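Local coordinates for aminotransferase class I and II (Anaerococcus prevotii, PDB 4EMY), which probably transfers amino groups between amino acids and keto acids, using pyridoxal 5'-phosphate as cofactor and working as a homodimer, at residues F207-A212 against S245-N250; G94-E99 against Q237-E242. One frame throughout, in Å; residues are numbered along the deposited sequence.

Interaction 1 of 2, residues F207-A212 against S245-N250; sequences FLKEKA and SNLPRN
The side-chain amide nitrogen of N250 is held by two backbone carbonyls, those of A212 and K217, and so bridges the two sides of the loop that leads from helix 198-211 to strand 218-224 in the large, cofactor-binding domain of this aminotransferase. Helix 198-211 is the helical link of a beta-alpha-beta crossover between the parallel neighbours 179-184 and 218-224, and N250 stands just before strand 251-258, the next parallel strand of the same mixed sheet. The bond from N250 ND2 to A212 O measures 2.9 Å with an N-H...O angle of 153°. It meets the oxygen from the side, the C=O...N angle being only 108°, while the oxygen lies close to the plane of the N250 amide. Chi1 of 60° sets N250 CG between the backbone N and the carbonyl carbon; CB points toward 207-212, and ND2 lies beside A212 O. Asparagine suits the site because a short, flat group with two N-H bonds can serve two carbonyls. Backbone pairing with I219 also holds N250 beside strand 218-224.

Beside this polar link the packing is apolar. The methyl of A212 is small enough to let the loop come close: A212 CB lies 3.6 Å from P248 CG and 3.5 Å from N250 ND2. The P248 ring, compact and rigid, presents CG to that methyl. K209 contributes the aliphatic part of its chain, extended beyond CG, which crosses both L247 and P248 at about a right angle. L247 also touches V253 of strand 251-258, while L208 packs on I219 and L251, between helix and sheet. K209 CE lies 3.8 Å from L247 CD1.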
loop_
_atom_site.group_PDB
_atom_site.type_symbol
_atom_site.label_atom_id
_atom_site.label_comp_id
_atom_site.label_asym_id
_atom_site.label_seq_id
_atom_site.Cartn_x
_atom_site.Cartn_y
_atom_site.Cartn_z
ATOM N N PHE A 207 20.918 -26.181 -7.881
ATOM C CA PHE A 207 21.701 -26.020 -6.670
ATOM C C PHE A 207 20.817 -25.906 -5.431
ATOM O O PHE A 207 21.095 -26.536 -4.411
ATOM C CB PHE A 207 22.626 -24.812 -6.783
ATOM C CG PHE A 207 23.487 -24.604 -5.577
ATOM C CD1 PHE A 207 24.542 -25.469 -5.306
ATOM C CD2 PHE A 207 23.239 -23.551 -4.709
ATOM C CE1 PHE A 207 25.340 -25.285 -4.190
ATOM C CE2 PHE A 207 24.032 -23.360 -3.590
ATOM C CZ PHE A 207 25.087 -24.227 -3.332
ATOM N N LEU A 208 19.758 -25.104 -5.524
ATOM C CA LEU A 208 18.818 -24.926 -4.412
ATOM C C LEU A 208 18.017 -26.200 -4.134
ATOM O O LEU A 208 17.544 -26.399 -3.017
ATOM C CB LEU A 208 17.882 -23.736 -4.655
ATOM C CG LEU A 208 18.476 -22.324 -4.780
ATOM C CD1 LEU A 208 17.443 -21.373 -5.361
ATOM C CD2 LEU A 208 19.010 -21.789 -3.459
ATOM N N LYS A 209 17.879 -27.055 -5.148
ATOM C CA LYS A 209 17.299 -28.384 -4.980
ATOM C C LYS A 209 18.199 -29.251 -4.107
ATOM O O LYS A 209 17.707 -30.026 -3.282
ATOM C CB LYS A 209 17.099 -29.070 -6.328
ATOM C CG LYS A 209 15.778 -28.782 -7.014
ATOM C CD LYS A 209 15.664 -29.602 -8.292
ATOM C CE LYS A 209 14.555 -29.091 -9.201
ATOM N NZ LYS A 209 14.510 -29.793 -10.516
ATOM N N GLU A 210 19.513 -29.124 -4.297
ATOM C CA GLU A 210 20.492 -29.850 -3.484
ATOM C C GLU A 210 20.418 -29.438 -2.015
ATOM O O GLU A 210 20.503 -30.279 -1.119
ATOM C CB GLU A 210 21.913 -29.633 -4.009
ATOM C CG GLU A 210 22.204 -30.275 -5.357
ATOM C CD GLU A 210 23.621 -30.005 -5.832
ATOM O OE1 GLU A 210 24.573 -30.475 -5.168
ATOM O OE2 GLU A 210 23.784 -29.320 -6.869
ATOM N N LYS A 211 20.262 -28.139 -1.786
ATOM C CA LYS A 211 20.133 -27.584 -0.448
ATOM C C LYS A 211 18.824 -28.023 0.191
ATOM O O LYS A 211 18.773 -28.303 1.389
ATOM C CB LYS A 211 20.193 -26.064 -0.522
ATOM C CG LYS A 211 21.407 -25.527 -1.253
ATOM C CD LYS A 211 22.596 -25.442 -0.319
ATOM C CE LYS A 211 23.862 -25.913 -1.001
ATOM N NZ LYS A 211 24.002 -27.394 -0.972
ATOM N N ALA A 212 17.774 -28.100 -0.623
ATOM C CA ALA A 212 16.453 -28.519 -0.159
ATOM C C ALA A 212 16.381 -30.001 0.229
ATOM O O ALA A 212 15.370 -30.458 0.766
ATOM C CB ALA A 212 15.389 -28.179 -1.195
ATOM N N SER A 245 8.744 -25.911 -11.806
ATOM C CA SER A 245 7.831 -27.045 -11.649
ATOM C C SER A 245 8.376 -28.089 -10.683
ATOM O O SER A 245 9.571 -28.354 -10.664
ATOM C CB SER A 245 7.572 -27.714 -12.999
ATOM O OG SER A 245 7.125 -26.782 -13.957
ATOM N N ASN A 246 7.485 -28.672 -9.885
ATOM C CA ASN A 246 7.798 -29.833 -9.032
ATOM C C ASN A 246 9.050 -29.687 -8.172
ATOM O O ASN A 246 9.920 -30.557 -8.156
ATOM C CB ASN A 246 7.858 -31.105 -9.877
ATOM C CG ASN A 246 6.585 -31.324 -10.672
ATOM O OD1 ASN A 246 6.595 -31.295 -11.908
ATOM N ND2 ASN A 246 5.472 -31.516 -9.966
ATOM N N LEU A 247 9.130 -28.562 -7.473
ATOM C CA LEU A 247 10.224 -28.283 -6.564
ATOM C C LEU A 247 9.876 -28.853 -5.200
ATOM O O LEU A 247 8.699 -28.894 -4.843
ATOM C CB LEU A 247 10.462 -26.777 -6.474
ATOM C CG LEU A 247 11.600 -26.153 -7.291
ATOM C CD1 LEU A 247 11.688 -26.673 -8.718
ATOM C CD2 LEU A 247 11.457 -24.642 -7.289
ATOM N N PRO A 248 10.888 -29.310 -4.437
ATOM C CA PRO A 248 10.614 -29.900 -3.123
ATOM C C PRO A 248 9.804 -28.979 -2.205
ATOM O O PRO A 248 9.993 -27.762 -2.212
ATOM C CB PRO A 248 12.013 -30.162 -2.536
ATOM C CG PRO A 248 12.985 -29.527 -3.471
ATOM C CD PRO A 248 12.312 -29.418 -4.798
ATOM N N ARG A 249 8.902 -29.582 -1.438
ATOM C CA ARG A 249 8.061 -28.894 -0.460
ATOM C C ARG A 249 8.740 -27.687 0.207
ATOM O O ARG A 249 8.137 -26.619 0.326
ATOM C CB ARG A 249 7.568 -29.916 0.580
ATOM C CG ARG A 249 6.818 -29.350 1.776
ATOM C CD ARG A 249 5.970 -30.413 2.472
ATOM N NE ARG A 249 4.767 -30.748 1.700
ATOM C CZ ARG A 249 4.532 -31.922 1.110
ATOM N NH1 ARG A 249 5.405 -32.926 1.203
ATOM N NH2 ARG A 249 3.403 -32.099 0.433
ATOM N N ASN A 250 9.999 -27.856 0.607
ATOM C CA ASN A 250 10.746 -26.823 1.337
ATOM C C ASN A 250 11.468 -25.779 0.466
ATOM O O ASN A 250 12.270 -24.985 0.971
ATOM C CB ASN A 250 11.731 -27.474 2.313
ATOM C CG ASN A 250 12.742 -28.364 1.617
ATOM O OD1 ASN A 250 12.406 -29.124 0.707
ATOM N ND2 ASN A 250 13.993 -28.276 2.048
#

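Interaction 2 of 2, residues G94-E99 against Q237-E242; sequences GPYKPE and QRKFFE
The loop carrying P98 passes beside the short 3-10 segment carrying F241 and E242, and the CA atoms of P98 and E242 come to 4.7 Å. No hydrogen bond joins the two backbones. G94 leaves helix 82-93 with a positive phi of 55°, a conformation easy for glycine, and the chain then runs past residues 239-242, whose 3-10 turn includes a bond from F241 N to R238 O.

Y96 buries more surface in this contact than any other residue. Its ring lies flat against the turn: K239 CA sits over the centre, 3.7 Å from the centroid and 10° off the normal, a CH-pi contact with backbone carbon. P95 CB covers part of the opposite face. E242 comes in at the edge, with its CD 3.6 Å from Y96 CD1 and its carboxylate plane turned 80° from the ring. At the far end Y96 OH bonds to D235 OD1, which suits tyrosine: the ring spreads over the turn while the hydroxyl reaches a polar partner. K239, bent at chi3, brings CE to 3.8 Å from Y96 OH.

Deeper in, P98 CB rests on the carbonyl of F241, 3.5 Å from its O, and F241 turns its ring away to meet F93 edge-to-face. R238, with its chain extended from CG to NE, passes G94 so that CD lies 4.0 Å from G94 N. Its guanidinium serves several partners: NE bonds to L92 O at the end of helix 82-93, while NH1 bonds to G234 O and forms a salt bridge with E229.

The contact lies outside the cofactor pocket, the F241 side chain being about 13 Å from the bound PLP. It packs the exit of helix 82-93 against the connection between strands 218-224 and 251-258 in the large domain of a fold-type-I PLP enzyme.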
loop_
_atom_site.group_PDB
_atom_site.type_symbol
_atom_site.label_atom_id
_atom_site.label_comp_id
_atom_site.label_asym_id
_atom_site.label_seq_id
_atom_site.Cartn_x
_atom_site.Cartn_y
_atom_site.Cartn_z
ATOM N N GLY A 94 2.506 -16.840 -19.450
ATOM C CA GLY A 94 2.247 -17.129 -20.857
ATOM C C GLY A 94 2.135 -18.629 -21.081
ATOM O O GLY A 94 1.510 -19.331 -20.282
ATOM N N PRO A 95 2.752 -19.138 -22.161
ATOM C CA PRO A 95 2.752 -20.585 -22.398
ATOM C C PRO A 95 3.648 -21.401 -21.448
ATOM O O PRO A 95 3.800 -22.606 -21.642
ATOM C CB PRO A 95 3.244 -20.703 -23.847
ATOM C CG PRO A 95 4.010 -19.454 -24.092
ATOM C CD PRO A 95 3.321 -18.391 -23.297
ATOM N N TYR A 96 4.211 -20.766 -20.425
ATOM C CA TYR A 96 5.214 -21.427 -19.589
ATOM C C TYR A 96 4.857 -21.514 -18.092
ATOM O O TYR A 96 5.698 -21.289 -17.223
ATOM C CB TYR A 96 6.587 -20.772 -19.801
ATOM C CG TYR A 96 7.091 -20.831 -21.229
ATOM C CD1 TYR A 96 7.643 -22.000 -21.752
ATOM C CD2 TYR A 96 7.019 -19.712 -22.061
ATOM C CE1 TYR A 96 8.102 -22.056 -23.059
ATOM C CE2 TYR A 96 7.482 -19.757 -23.370
ATOM C CZ TYR A 96 8.022 -20.929 -23.862
ATOM O OH TYR A 96 8.478 -20.976 -25.157
ATOM N N LYS A 97 3.610 -21.866 -17.802
ATOM C CA LYS A 97 3.137 -21.995 -16.428
ATOM C C LYS A 97 3.694 -23.265 -15.757
ATOM O O LYS A 97 3.462 -24.380 -16.239
ATOM C CB LYS A 97 1.603 -21.971 -16.405
ATOM C CG LYS A 97 0.965 -21.920 -15.023
ATOM C CD LYS A 97 -0.522 -21.588 -15.107
ATOM C CE LYS A 97 -1.328 -22.724 -15.718
ATOM N NZ LYS A 97 -2.786 -22.453 -15.683
ATOM N N PRO A 98 4.439 -23.099 -14.646
ATOM C CA PRO A 98 5.028 -24.248 -13.963
ATOM C C PRO A 98 3.979 -25.131 -13.295
ATOM O O PRO A 98 2.911 -24.648 -12.923
ATOM C CB PRO A 98 5.929 -23.606 -12.902
ATOM C CG PRO A 98 5.346 -22.260 -12.666
ATOM C CD PRO A 98 4.793 -21.826 -13.990
ATOM N N GLU A 99 4.293 -26.414 -13.148
ATOM C CA GLU A 99 3.391 -27.355 -12.495
ATOM C C GLU A 99 3.330 -27.114 -10.991
ATOM O O GLU A 99 4.262 -26.565 -10.403
ATOM C CB GLU A 99 3.835 -28.786 -12.758
ATOM C CG GLU A 99 3.669 -29.243 -14.192
ATOM C CD GLU A 99 4.304 -30.597 -14.420
ATOM O OE1 GLU A 99 5.128 -30.716 -15.353
ATOM O OE2 GLU A 99 3.996 -31.537 -13.651
ATOM N N GLN A 237 11.714 -14.884 -23.018
ATOM C CA GLN A 237 12.106 -14.483 -21.671
ATOM C C GLN A 237 11.287 -15.157 -20.561
ATOM O O GLN A 237 11.680 -15.133 -19.386
ATOM C CB GLN A 237 12.072 -12.961 -21.517
ATOM C CG GLN A 237 10.686 -12.339 -21.539
ATOM C CD GLN A 237 10.445 -11.502 -22.777
ATOM O OE1 GLN A 237 10.507 -12.000 -23.901
ATOM N NE2 GLN A 237 10.174 -10.214 -22.575
ATOM N N ARG A 238 10.157 -15.751 -20.937
ATOM C CA ARG A 238 9.280 -16.433 -19.988
ATOM C C ARG A 238 9.617 -17.912 -19.830
ATOM O O ARG A 238 9.235 -18.537 -18.838
ATOM C CB ARG A 238 7.823 -16.290 -20.419
ATOM C CG ARG A 238 7.196 -14.953 -20.073
ATOM C CD ARG A 238 5.771 -14.891 -20.594
ATOM N NE ARG A 238 5.030 -13.764 -20.041
ATOM C CZ ARG A 238 5.055 -12.531 -20.534
ATOM N NH1 ARG A 238 5.793 -12.251 -21.599
ATOM N NH2 ARG A 238 4.339 -11.576 -19.962
ATOM N N LYS A 239 10.333 -18.466 -20.808
ATOM C CA LYS A 239 10.650 -19.897 -20.844
ATOM C C LYS A 239 11.191 -20.437 -19.516
ATOM O O LYS A 239 10.906 -21.578 -19.148
ATOM C CB LYS A 239 11.624 -20.208 -21.984
ATOM C CG LYS A 239 11.884 -21.695 -22.196
ATOM C CD LYS A 239 12.844 -21.955 -23.351
ATOM C CE LYS A 239 12.122 -22.010 -24.688
ATOM N NZ LYS A 239 13.082 -21.962 -25.825
ATOM N N PHE A 240 11.951 -19.611 -18.798
ATOM C CA PHE A 240 12.614 -20.048 -17.573
ATOM C C PHE A 240 11.651 -20.388 -16.439
ATOM O O PHE A 240 12.033 -21.076 -15.495
ATOM C CB PHE A 240 13.675 -19.033 -17.114
ATOM C CG PHE A 240 13.138 -17.921 -16.259
ATOM C CD1 PHE A 240 13.185 -18.009 -14.870
ATOM C CD2 PHE A 240 12.603 -16.777 -16.836
ATOM C CE1 PHE A 240 12.698 -16.982 -14.073
ATOM C CE2 PHE A 240 12.114 -15.746 -16.046
ATOM C CZ PHE A 240 12.163 -15.849 -14.663
ATOM N N PHE A 241 10.409 -19.920 -16.533
ATOM C CA PHE A 241 9.410 -20.176 -15.489
ATOM C C PHE A 241 9.110 -21.658 -15.287
ATOM O O PHE A 241 8.735 -22.063 -14.192
ATOM C CB PHE A 241 8.112 -19.404 -15.756
ATOM C CG PHE A 241 8.206 -17.930 -15.457
ATOM C CD1 PHE A 241 8.552 -17.481 -14.185
ATOM C CD2 PHE A 241 7.931 -16.988 -16.443
ATOM C CE1 PHE A 241 8.635 -16.125 -13.911
ATOM C CE2 PHE A 241 8.011 -15.629 -16.172
ATOM C CZ PHE A 241 8.365 -15.198 -14.905
ATOM N N GLU A 242 9.286 -22.455 -16.340
ATOM C CA GLU A 242 9.052 -23.904 -16.299
ATOM C C GLU A 242 10.009 -24.634 -15.353
ATOM O O GLU A 242 9.688 -25.714 -14.855
ATOM C CB GLU A 242 9.106 -24.518 -17.707
ATOM C CG GLU A 242 7.975 -24.063 -18.622
ATOM C CD GLU A 242 7.704 -25.011 -19.787
ATOM O OE1 GLU A 242 8.631 -25.302 -20.579
ATOM O OE2 GLU A 242 6.544 -25.451 -19.929
#

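Overall arrangement
From the N terminus, residues 94-99 come first, leading from helix 82-93 into edge strand 101-107. Residues 207-212 follow at the end of helix 198-211, then 237-242 and 245-250, both in the long connection between strands 218-224 and 251-258. The segments alternate, so the loops cross: interaction 2 closes a span of 137 residues that takes in the helix segment of interaction 1, whose shorter loop of 32 residues takes in 237-242. Their centres are about 17 Å apart, yet they meet where S245 OG probably bonds to E99 N, 3.0 Å away. One connection is thus fixed to two helix exits of the large domain.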